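Local coordinates for protein nicotinate-nucleotide diphosphorylase (Carboxylating) (Streptococcus pyogenes GA06023, PDB 5HUO) that catalyses the formation of nicotinate ribonucleotide, carbon dioxide and diphosphate from quinolinate and 5-phospho-alpha-D-ribose 1-diphosphate, a step of NAD(+) biosynthesis, at residues K209-A214 with E235-A240; Q257-I262 with S266-S271; E229-A234 with D248-E253. All coordinates share one frame; numbering follows the deposited sequence.

Contact 1: residues K209-A214 with E235-A240; sequences KAIAQA and EEAAAA
Ile211 carries the apolar part of this contact, reaching from the helix that contains 209-214 to two alanines of the helix that contains 235-240. Its terminal methyl does most of the touching: Ile211 CD1 lies 3.6 Å from Ala240 CB and 3.9 Å from Ala237 CA, and the side chains of Ile211 and Ala237 approach to 4.2 Å, CD1 to CB. Ala237 and Ala240 lie about one turn apart on the same side of their helix; CD1 touches the methyl of Ala240 and, more loosely, the CA and methyl of Ala237. The second branch takes a smaller share, with Ile211 CG2 4.1 Å from Ala240 CB. The torsions account for this division: with chi1 at -63°, CG1 stands beside the backbone N and CG2 anti to it, and a chi2 of 164° then carries CD1 outward. Ile211 CA and Ala240 CA are the nearest CA pair, 7.1 Å apart.

The two elements, helix 207-217 and helix 231-240, alternate with parallel strands 194-196, 224-228 and 244-248, so that the contact joins successive helices packed along the parallel sheet of the alpha/beta C-terminal domain, the partial barrel known from quinolinate phosphoribosyltransferases. Towards the sheet, Ile211 also rests on Leu196 and Ala237 on Ile245. Elsewhere on helix 207-217, Ala210 packs on Ile60 of the second subunit and Gln213 on Ala59 of that subunit.

Polar interactions are peripheral, and no hydrogen bond joins the two segments. Glu236 OE2 makes weak hydrogen bonds to the backbone N atoms of Val207 and Gln208, placing its carboxylate at the start of helix 207-217. The helices themselves are held by regular backbone bonds, among them Gln213 N to Lys209 O at 2.9 Å and Ala240 N to Glu236 O at 3.0 Å.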
ATOM      1  N   LYS A 209       1.210  37.321 -22.529  1.00171.56           N
ATOM      2  CA  LYS A 209       0.189  36.318 -22.870  1.00167.06           C
ATOM      3  C   LYS A 209       0.309  35.071 -21.984  1.00160.08           C
ATOM      4  O   LYS A 209      -0.690  34.480 -21.591  1.00154.71           O
ATOM      5  CB  LYS A 209       0.197  35.950 -24.359  1.00171.63           C
ATOM      6  N   ALA A 210       1.540  34.647 -21.707  1.00157.92           N
ATOM      7  CA  ALA A 210       1.774  33.453 -20.834  1.00152.93           C
ATOM      8  C   ALA A 210       1.206  33.667 -19.447  1.00144.74           C
ATOM      9  O   ALA A 210       0.467  32.864 -18.929  1.00139.80           O
ATOM     10  CB  ALA A 210       3.245  33.119 -20.742  1.00153.04           C
ATOM     11  N   ILE A 211       1.505  34.827 -18.910  1.00140.79           N
ATOM     12  CA  ILE A 211       0.926  35.264 -17.640  1.00136.21           C
ATOM     13  C   ILE A 211      -0.595  35.293 -17.679  1.00133.18           C
ATOM     14  O   ILE A 211      -1.249  34.874 -16.763  1.00130.87           O
ATOM     15  CB  ILE A 211       1.471  36.648 -17.237  1.00138.08           C
ATOM     16  CG1 ILE A 211       2.990  36.537 -17.019  1.00137.97           C
ATOM     17  CG2 ILE A 211       0.796  37.153 -15.970  1.00135.37           C
ATOM     18  CD1 ILE A 211       3.791  37.823 -16.988  1.00140.05           C
ATOM     19  N   ALA A 212      -1.153  35.793 -18.763  1.00136.61           N
ATOM     20  CA  ALA A 212      -2.615  35.883 -18.914  1.00138.39           C
ATOM     21  C   ALA A 212      -3.258  34.505 -18.940  1.00137.85           C
ATOM     22  O   ALA A 212      -4.294  34.292 -18.300  1.00135.42           O
ATOM     23  CB  ALA A 212      -2.989  36.615 -20.178  1.00143.96           C
ATOM     24  N   GLN A 213      -2.643  33.579 -19.672  1.00137.18           N
ATOM     25  CA  GLN A 213      -3.177  32.203 -19.774  1.00138.18           C
ATOM     26  C   GLN A 213      -3.118  31.425 -18.470  1.00133.65           C
ATOM     27  O   GLN A 213      -4.057  30.727 -18.117  1.00132.10           O
ATOM     28  CB  GLN A 213      -2.454  31.408 -20.811  1.00142.26           C
ATOM     29  CG  GLN A 213      -2.732  31.917 -22.183  1.00150.26           C
ATOM     30  CD  GLN A 213      -2.362  30.901 -23.238  1.00158.74           C
ATOM     31  OE1 GLN A 213      -2.273  29.711 -22.965  1.00158.67           O
ATOM     32  NE2 GLN A 213      -2.156  31.366 -24.464  1.00168.83           N
ATOM     33  N   ALA A 214      -2.021  31.603 -17.751  1.00130.02           N
ATOM     34  CA  ALA A 214      -1.874  31.069 -16.394  1.00125.38           C
ATOM     35  C   ALA A 214      -3.010  31.535 -15.492  1.00121.95           C
ATOM     36  O   ALA A 214      -3.685  30.745 -14.847  1.00120.32           O
ATOM     37  CB  ALA A 214      -0.545  31.500 -15.796  1.00124.34           C
ATOM     38  N   GLU A 235      10.479  43.851 -17.535  1.00181.86           N
ATOM     39  CA  GLU A 235       9.524  44.964 -17.677  1.00185.76           C
ATOM     40  C   GLU A 235       8.135  44.441 -18.033  1.00183.44           C
ATOM     41  O   GLU A 235       7.152  44.729 -17.358  1.00172.16           O
ATOM     42  CB  GLU A 235       9.982  45.976 -18.759  1.00193.23           C
ATOM     43  CG  GLU A 235       8.922  46.978 -19.226  1.00192.84           C
ATOM     44  CD  GLU A 235       8.204  47.635 -18.055  1.00192.44           C
ATOM     45  OE1 GLU A 235       8.516  47.368 -16.879  1.00193.40           O
ATOM     46  OE2 GLU A 235       7.235  48.345 -18.272  1.00193.35           O
ATOM     47  N   GLU A 236       8.100  43.684 -19.123  1.00183.99           N
ATOM     48  CA  GLU A 236       6.868  43.085 -19.651  1.00182.15           C
ATOM     49  C   GLU A 236       6.079  42.420 -18.510  1.00174.85           C
ATOM     50  O   GLU A 236       4.893  42.708 -18.279  1.00173.22           O
ATOM     51  CB  GLU A 236       7.225  42.064 -20.753  1.00187.56           C
ATOM     52  CG  GLU A 236       6.179  41.862 -21.837  1.00190.37           C
ATOM     53  CD  GLU A 236       6.609  40.848 -22.902  1.00193.29           C
ATOM     54  OE1 GLU A 236       7.832  40.651 -23.120  1.00192.12           O
ATOM     55  OE2 GLU A 236       5.722  40.238 -23.532  1.00196.15           O
ATOM     56  N   ALA A 237       6.797  41.571 -17.780  1.00168.88           N
ATOM     57  CA  ALA A 237       6.266  40.799 -16.649  1.00157.10           C
ATOM     58  C   ALA A 237       5.761  41.676 -15.525  1.00152.85           C
ATOM     59  O   ALA A 237       4.673  41.459 -15.041  1.00149.69           O
ATOM     60  CB  ALA A 237       7.319  39.873 -16.113  1.00156.43           C
ATOM     61  N   ALA A 238       6.538  42.661 -15.104  1.00153.86           N
ATOM     62  CA  ALA A 238       6.083  43.595 -14.029  1.00155.64           C
ATOM     63  C   ALA A 238       4.802  44.328 -14.415  1.00160.89           C
ATOM     64  O   ALA A 238       3.875  44.478 -13.613  1.00159.02           O
ATOM     65  CB  ALA A 238       7.150  44.613 -13.687  1.00156.15           C
ATOM     66  N   ALA A 239       4.760  44.767 -15.667  1.00168.72           N
ATOM     67  CA  ALA A 239       3.564  45.432 -16.250  1.00166.04           C
ATOM     68  C   ALA A 239       2.329  44.530 -16.220  1.00160.63           C
ATOM     69  O   ALA A 239       1.233  44.972 -15.907  1.00155.42           O
ATOM     70  CB  ALA A 239       3.835  45.864 -17.683  1.00171.40           C
ATOM     71  N   ALA A 240       2.548  43.256 -16.531  1.00158.02           N
ATOM     72  CA  ALA A 240       1.486  42.224 -16.512  1.00156.98           C
ATOM     73  C   ALA A 240       0.922  41.909 -15.091  1.00154.59           C
ATOM     74  O   ALA A 240      -0.118  41.282 -14.963  1.00154.31           O
ATOM     75  CB  ALA A 240       1.969  40.944 -17.178  1.00153.75           C
TER

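Contact 2: residues Q257-I262 with S266-S271. With SO4 (sulfate ion), chain H; SO4 (sulfate ion), chain G.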
ATOM      1  N   GLN A 257      19.488  47.308 -12.503  1.00173.87           N
ATOM      2  CA  GLN A 257      18.620  47.998 -13.465  1.00174.13           C
ATOM      3  C   GLN A 257      17.183  47.489 -13.376  1.00166.77           C
ATOM      4  O   GLN A 257      16.227  48.266 -13.291  1.00161.30           O
ATOM      5  CB  GLN A 257      19.179  47.874 -14.876  1.00177.47           C
ATOM      6  N   ALA A 258      17.051  46.168 -13.356  1.00164.12           N
ATOM      7  CA  ALA A 258      15.723  45.507 -13.233  1.00158.23           C
ATOM      8  C   ALA A 258      14.981  45.961 -11.995  1.00153.85           C
ATOM      9  O   ALA A 258      13.791  46.227 -12.039  1.00149.60           O
ATOM     10  CB  ALA A 258      15.870  43.989 -13.238  1.00153.09           C
ATOM     11  N   ILE A 259      15.689  46.040 -10.886  1.00155.65           N
ATOM     12  CA  ILE A 259      15.043  46.434  -9.623  1.00159.30           C
ATOM     13  C   ILE A 259      14.310  47.774  -9.757  1.00165.18           C
ATOM     14  O   ILE A 259      13.108  47.876  -9.466  1.00161.71           O
ATOM     15  CB  ILE A 259      16.058  46.571  -8.492  1.00157.82           C
ATOM     16  CG1 ILE A 259      16.646  45.204  -8.164  1.00158.62           C
ATOM     17  CG2 ILE A 259      15.393  47.193  -7.274  1.00154.50           C
ATOM     18  CD1 ILE A 259      17.508  45.215  -6.912  1.00161.15           C
ATOM     19  N   THR A 260      15.068  48.765 -10.229  1.00171.63           N
ATOM     20  CA  THR A 260      14.596  50.131 -10.444  1.00173.00           C
ATOM     21  C   THR A 260      13.465  50.154 -11.459  1.00172.32           C
ATOM     22  O   THR A 260      12.461  50.829 -11.283  1.00172.25           O
ATOM     23  CB  THR A 260      15.715  50.967 -11.066  1.00177.03           C
ATOM     24  OG1 THR A 260      16.847  50.937 -10.197  1.00176.96           O
ATOM     25  CG2 THR A 260      15.283  52.390 -11.226  1.00179.25           C
ATOM     26  N   LEU A 261      13.663  49.389 -12.518  1.00166.98           N
ATOM     27  CA  LEU A 261      12.679  49.233 -13.551  1.00164.59           C
ATOM     28  C   LEU A 261      11.353  48.635 -13.072  1.00160.13           C
ATOM     29  O   LEU A 261      10.301  49.081 -13.456  1.00160.11           O
ATOM     30  CB  LEU A 261      13.275  48.343 -14.604  1.00167.76           C
ATOM     31  CG  LEU A 261      12.435  47.985 -15.808  1.00173.55           C
ATOM     32  CD1 LEU A 261      12.121  49.247 -16.598  1.00177.40           C
ATOM     33  CD2 LEU A 261      13.203  46.995 -16.658  1.00175.24           C
ATOM     34  N   ILE A 262      11.423  47.604 -12.254  1.00154.81           N
ATOM     35  CA  ILE A 262      10.230  46.945 -11.721  1.00148.70           C
ATOM     36  C   ILE A 262       9.485  47.779 -10.693  1.00146.04           C
ATOM     37  O   ILE A 262       8.284  47.710 -10.606  1.00142.75           O
ATOM     38  CB  ILE A 262      10.602  45.597 -11.087  1.00149.41           C
ATOM     39  CG1 ILE A 262      10.989  44.597 -12.198  1.00147.33           C
ATOM     40  CG2 ILE A 262       9.450  45.043 -10.241  1.00146.80           C
ATOM     41  CD1 ILE A 262      11.664  43.327 -11.705  1.00142.16           C
ATOM     42  N   SER A 266       6.344  43.744  -8.544  1.00130.80           N
ATOM     43  CA  SER A 266       6.428  42.324  -8.207  1.00123.66           C
ATOM     44  C   SER A 266       7.525  42.050  -7.201  1.00118.72           C
ATOM     45  O   SER A 266       8.422  42.858  -7.001  1.00119.89           O
ATOM     46  CB  SER A 266       6.716  41.495  -9.456  1.00123.19           C
ATOM     47  OG  SER A 266       5.841  41.898 -10.465  1.00123.60           O
ATOM     48  N   ARG A 267       7.457  40.859  -6.618  1.00113.88           N
ATOM     49  CA  ARG A 267       8.544  40.335  -5.772  1.00110.96           C
ATOM     50  C   ARG A 267       9.665  39.834  -6.656  1.00112.14           C
ATOM     51  O   ARG A 267       9.429  39.421  -7.783  1.00110.24           O
ATOM     52  CB  ARG A 267       8.098  39.168  -4.931  1.00106.24           C
ATOM     53  CG  ARG A 267       7.038  39.477  -3.931  1.00102.68           C
ATOM     54  CD  ARG A 267       7.671  40.244  -2.802  1.00101.98           C
ATOM     55  NE  ARG A 267       6.683  40.579  -1.815  1.00102.86           N
ATOM     56  CZ  ARG A 267       6.843  41.450  -0.827  1.00105.89           C
ATOM     57  NH1 ARG A 267       7.969  42.090  -0.660  1.00107.57           N
ATOM     58  NH2 ARG A 267       5.849  41.665   0.035  1.00108.68           N
ATOM     59  N   ILE A 268      10.885  39.951  -6.163  1.00112.74           N
ATOM     60  CA  ILE A 268      12.045  39.657  -6.997  1.00116.00           C
ATOM     61  C   ILE A 268      12.855  38.571  -6.367  1.00114.20           C
ATOM     62  O   ILE A 268      13.255  38.673  -5.199  1.00115.32           O
ATOM     63  CB  ILE A 268      12.936  40.875  -7.278  1.00120.90           C
ATOM     64  CG1 ILE A 268      12.113  42.049  -7.840  1.00125.17           C
ATOM     65  CG2 ILE A 268      14.056  40.513  -8.257  1.00122.15           C
ATOM     66  CD1 ILE A 268      12.862  43.396  -7.815  1.00131.04           C
ATOM     67  N   GLU A 269      13.076  37.536  -7.167  1.00112.10           N
ATOM     68  CA  GLU A 269      13.916  36.389  -6.798  1.00112.21           C
ATOM     69  C   GLU A 269      15.130  36.359  -7.720  1.00115.37           C
ATOM     70  O   GLU A 269      14.969  36.563  -8.920  1.00123.00           O
ATOM     71  CB  GLU A 269      13.143  35.068  -6.916  1.00108.24           C
ATOM     72  CG  GLU A 269      14.001  33.779  -7.000  1.00107.04           C
ATOM     73  CD  GLU A 269      13.171  32.460  -7.049  1.00105.47           C
ATOM     74  OE1 GLU A 269      13.730  31.342  -6.877  1.00101.70           O
ATOM     75  OE2 GLU A 269      11.925  32.538  -7.249  1.00102.29           O
ATOM     76  N   CYS A 270      16.317  36.143  -7.166  1.00112.84           N
ATOM     77  CA  CYS A 270      17.462  35.835  -7.975  1.00115.44           C
ATOM     78  C   CYS A 270      17.752  34.363  -7.842  1.00113.89           C
ATOM     79  O   CYS A 270      17.708  33.796  -6.772  1.00112.58           O
ATOM     80  CB  CYS A 270      18.682  36.643  -7.592  1.00118.91           C
ATOM     81  SG  CYS A 270      18.605  38.361  -8.168  1.00126.77           S
ATOM     82  N   SER A 271      18.122  33.740  -8.951  1.00117.24           N
ATOM     83  CA  SER A 271      18.436  32.298  -8.957  1.00116.32           C
ATOM     84  C   SER A 271      19.446  31.924 -10.024  1.00119.89           C
ATOM     85  O   SER A 271      19.750  32.713 -10.915  1.00122.80           O
ATOM     86  CB  SER A 271      17.187  31.520  -9.185  1.00115.22           C
ATOM     87  OG  SER A 271      17.463  30.135  -9.203  1.00115.08           O
TER
HETATM   88  S   SO4 H 302       3.327  39.598  -1.051  1.00 97.89           S
HETATM   89  O1  SO4 H 302       4.217  38.884  -0.098  1.00 90.87           O
HETATM   90  O2  SO4 H 302       2.572  40.733  -0.420  1.00 92.39           O
HETATM   91  O3  SO4 H 302       2.446  38.586  -1.694  1.00 94.46           O
HETATM   92  O4  SO4 H 302       4.161  40.195  -2.105  1.00119.92           O
HETATM   93  S   SO4 G 301       6.247  43.801   3.095  1.00122.66           S
HETATM   94  O1  SO4 G 301       7.298  44.362   3.970  1.00127.07           O
HETATM   95  O2  SO4 G 301       4.941  44.459   3.357  1.00124.30           O
HETATM   96  O3  SO4 G 301       6.668  44.011   1.687  1.00113.96           O
HETATM   97  O4  SO4 G 301       6.107  42.356   3.382  1.00113.48           O
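Oxygen O4 of the chain H sulfate takes two bonds from Arg267: one from NE (2.6 Å, N-H...O angle 149°) and a weak one from NH2. At the same guanidinium, O3 of the chain G sulfate accepts from NH2 at 3.0 Å (156°) and weakly from NH1. Both sulfur atoms lie in the guanidinium plane at its edge, and NH1 also forms a salt bridge with Asp288. The sulfates probably come from the crystallisation liquor; Arg215 NH1 of the third subunit also binds sulfate here.

The Arg267 side chain leaves its backbone away from helix 252-262, that of Ile268 toward it. Ile262 and Ile268 meet tip to tip, CD1 to CD1 at 4.1 Å, and Ile268 CD1 also reaches Ile259 CG1 at 4.2 Å. In Ile262, chi1 of -71° sets CG1 beside the backbone N and leaves CG2 anti to it, 3.8 Å from Ser266 N. Ser266 OG bonds to Val242 O.

This is the return half of a beta-alpha-beta crossover: helix 252-262 lies beside helix 231-240 and packs on strand 267-271, which runs between parallel strands 244-248 and 289-291.

Contact 3: residues E229-A234 with D248-E253; sequences ESLAAA and DNMSLE
The backbones of 229-234 and 248-253 come closest at Glu229 and Asp248, whose CA atoms are 5.4 Å apart, and from there each chain leaves its strand and turns into a helix. These are two adjacent beta-alpha turns of the open alpha/beta barrel of the quinolinate phosphoribosyltransferase family, at the C-terminal ends of strands 224-228 and 244-248. Asp248 remains tied to the sheet by a backbone hydrogen bond with Val228. Ser230 and Ser251 occupy the N-cap positions of the two helices that follow, and the Ser251 hydroxyl caps Gln254 N. As in other alpha/beta barrels, this end of the strands is where the active site is expected.

At the exposed end of the contact, two acidic side chains run near each other. Glu229 CG lies 4.3 Å from Asp248 CB, and Glu229 OE2 is equally distant, 4.3 Å, from Asp248 OD2; these like charges are neighbours without a bond between them.

Met250 supplies the more buried part. Its chain is extended at chi2 (-173°), a course that brings the sulfur near the backbone of Glu229. Met250 SD is 4.1 Å from Glu229 O, a loose approach, longer than van der Waals contact. Leu231 also packs on Gln257 and Ala258, and Met250 on Ile255, so that both side chains touch helix 252-262. The apolar contact across the two turns is light, and the placement of the methionine methyl is approximate: Leu231 CD2 reaches Met250 CE at 4.5 Å.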
ATOM      1  N   GLU A 229      15.189  36.169 -18.407  1.00180.75           N
ATOM      2  CA  GLU A 229      16.655  36.314 -18.692  1.00184.60           C
ATOM      3  C   GLU A 229      17.056  37.698 -19.199  1.00183.47           C
ATOM      4  O   GLU A 229      18.223  37.996 -19.291  1.00186.69           O
ATOM      5  CB  GLU A 229      17.131  35.262 -19.700  1.00184.65           C
ATOM      6  CG  GLU A 229      16.933  33.830 -19.206  1.00185.56           C
ATOM      7  CD  GLU A 229      17.585  32.779 -20.083  1.00187.34           C
ATOM      8  OE1 GLU A 229      18.584  33.099 -20.756  1.00193.29           O
ATOM      9  OE2 GLU A 229      17.111  31.621 -20.093  1.00181.08           O
ATOM     10  N   SER A 230      16.063  38.526 -19.487  1.00181.14           N
ATOM     11  CA  SER A 230      16.190  39.751 -20.237  1.00181.64           C
ATOM     12  C   SER A 230      15.566  40.919 -19.515  1.00180.43           C
ATOM     13  O   SER A 230      14.547  40.755 -18.889  1.00182.89           O
ATOM     14  CB  SER A 230      15.339  39.518 -21.456  1.00183.41           C
ATOM     15  OG  SER A 230      15.092  40.632 -22.226  1.00190.58           O
ATOM     16  N   LEU A 231      16.152  42.096 -19.630  1.00183.17           N
ATOM     17  CA  LEU A 231      15.621  43.324 -18.971  1.00186.76           C
ATOM     18  C   LEU A 231      14.245  43.739 -19.525  1.00187.97           C
ATOM     19  O   LEU A 231      13.362  44.206 -18.811  1.00178.92           O
ATOM     20  CB  LEU A 231      16.612  44.495 -19.119  1.00191.46           C
ATOM     21  CG  LEU A 231      17.795  44.607 -18.150  1.00195.25           C
ATOM     22  CD1 LEU A 231      17.258  44.741 -16.733  1.00190.98           C
ATOM     23  CD2 LEU A 231      18.685  43.381 -18.285  1.00200.25           C
ATOM     24  N   ALA A 232      14.089  43.548 -20.823  1.00196.83           N
ATOM     25  CA  ALA A 232      12.828  43.808 -21.532  1.00198.71           C
ATOM     26  C   ALA A 232      11.709  42.932 -20.956  1.00193.60           C
ATOM     27  O   ALA A 232      10.616  43.399 -20.663  1.00184.27           O
ATOM     28  CB  ALA A 232      12.985  43.539 -23.028  1.00203.34           C
ATOM     29  N   ALA A 233      12.021  41.647 -20.814  1.00193.50           N
ATOM     30  CA  ALA A 233      11.074  40.634 -20.285  1.00189.28           C
ATOM     31  C   ALA A 233      10.665  40.930 -18.833  1.00177.83           C
ATOM     32  O   ALA A 233       9.517  40.779 -18.456  1.00167.42           O
ATOM     33  CB  ALA A 233      11.661  39.227 -20.406  1.00189.65           C
ATOM     34  N   ALA A 234      11.631  41.355 -18.036  1.00174.44           N
ATOM     35  CA  ALA A 234      11.364  41.790 -16.652  1.00169.66           C
ATOM     36  C   ALA A 234      10.344  42.925 -16.602  1.00169.19           C
ATOM     37  O   ALA A 234       9.442  42.941 -15.780  1.00160.97           O
ATOM     38  CB  ALA A 234      12.638  42.224 -15.976  1.00168.49           C
ATOM     39  N   ASP A 248      17.162  35.323 -13.749  1.00145.66           N
ATOM     40  CA  ASP A 248      17.934  34.092 -13.946  1.00153.20           C
ATOM     41  C   ASP A 248      19.383  34.378 -14.367  1.00157.44           C
ATOM     42  O   ASP A 248      19.621  34.959 -15.419  1.00154.75           O
ATOM     43  CB  ASP A 248      17.240  33.213 -14.990  1.00157.84           C
ATOM     44  CG  ASP A 248      17.777  31.797 -15.030  1.00157.44           C
ATOM     45  OD1 ASP A 248      18.739  31.442 -14.293  1.00153.05           O
ATOM     46  OD2 ASP A 248      17.194  31.038 -15.832  1.00161.14           O
ATOM     47  N   ASN A 249      20.315  33.982 -13.501  1.00158.78           N
ATOM     48  CA  ASN A 249      21.770  34.078 -13.738  1.00162.77           C
ATOM     49  C   ASN A 249      22.200  35.426 -14.318  1.00166.66           C
ATOM     50  O   ASN A 249      23.043  35.505 -15.171  1.00171.26           O
ATOM     51  CB  ASN A 249      22.261  32.916 -14.610  1.00161.30           C
ATOM     52  N   MET A 250      21.571  36.492 -13.858  1.00172.55           N
ATOM     53  CA  MET A 250      21.840  37.850 -14.375  1.00177.47           C
ATOM     54  C   MET A 250      23.019  38.478 -13.628  1.00173.53           C
ATOM     55  O   MET A 250      23.259  38.167 -12.471  1.00168.67           O
ATOM     56  CB  MET A 250      20.568  38.758 -14.304  1.00178.30           C
ATOM     57  CG  MET A 250      19.459  38.437 -15.339  1.00175.23           C
ATOM     58  SD  MET A 250      18.027  39.558 -15.466  1.00167.25           S
ATOM     59  CE  MET A 250      18.525  40.996 -14.521  1.00165.57           C
ATOM     60  N   SER A 251      23.731  39.359 -14.311  1.00176.30           N
ATOM     61  CA  SER A 251      24.796  40.169 -13.693  1.00178.77           C
ATOM     62  C   SER A 251      24.235  41.178 -12.710  1.00176.05           C
ATOM     63  O   SER A 251      23.096  41.623 -12.850  1.00179.23           O
ATOM     64  CB  SER A 251      25.568  40.992 -14.732  1.00184.58           C
ATOM     65  OG  SER A 251      24.753  42.025 -15.290  1.00181.91           O
ATOM     66  N   LEU A 252      25.068  41.579 -11.759  1.00172.41           N
ATOM     67  CA  LEU A 252      24.722  42.628 -10.769  1.00172.27           C
ATOM     68  C   LEU A 252      24.259  43.944 -11.381  1.00172.80           C
ATOM     69  O   LEU A 252      23.310  44.559 -10.904  1.00170.61           O
ATOM     70  CB  LEU A 252      25.916  42.946  -9.882  1.00176.32           C
ATOM     71  CG  LEU A 252      26.452  41.849  -8.972  1.00175.85           C
ATOM     72  CD1 LEU A 252      27.668  42.375  -8.244  1.00177.78           C
ATOM     73  CD2 LEU A 252      25.382  41.387  -7.983  1.00173.92           C
ATOM     74  N   GLU A 253      24.928  44.352 -12.449  1.00180.29           N
ATOM     75  CA  GLU A 253      24.517  45.560 -13.199  1.00181.75           C
ATOM     76  C   GLU A 253      23.090  45.349 -13.737  1.00180.92           C
ATOM     77  O   GLU A 253      22.189  46.153 -13.488  1.00182.30           O
ATOM     78  CB  GLU A 253      25.472  45.919 -14.348  1.00181.87           C
TER

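In the fold
All three contacts belong to one run of strands and helices in the C-terminal alpha/beta domain. Contacts 1 and 3 use opposite ends of helix 231-240, and contacts 2 and 3 both use helix 252-262. Contacts 1 and 2 are buried and apolar, isoleucine against alanine in one and isoleucine against isoleucine in the other; they meet where Ala238 CB packs on Ile262 CG1 at 4.1 Å. Contact 3, only partly buried, lies at the turns and brings acidic groups together. Its centre is about 9 Å from that of contact 2, and Asn249 N probably hydrogen-bonds Ser271 O at 2.9 Å. In contact 2 the arginine that binds the sulfates lies outside the apolar interface.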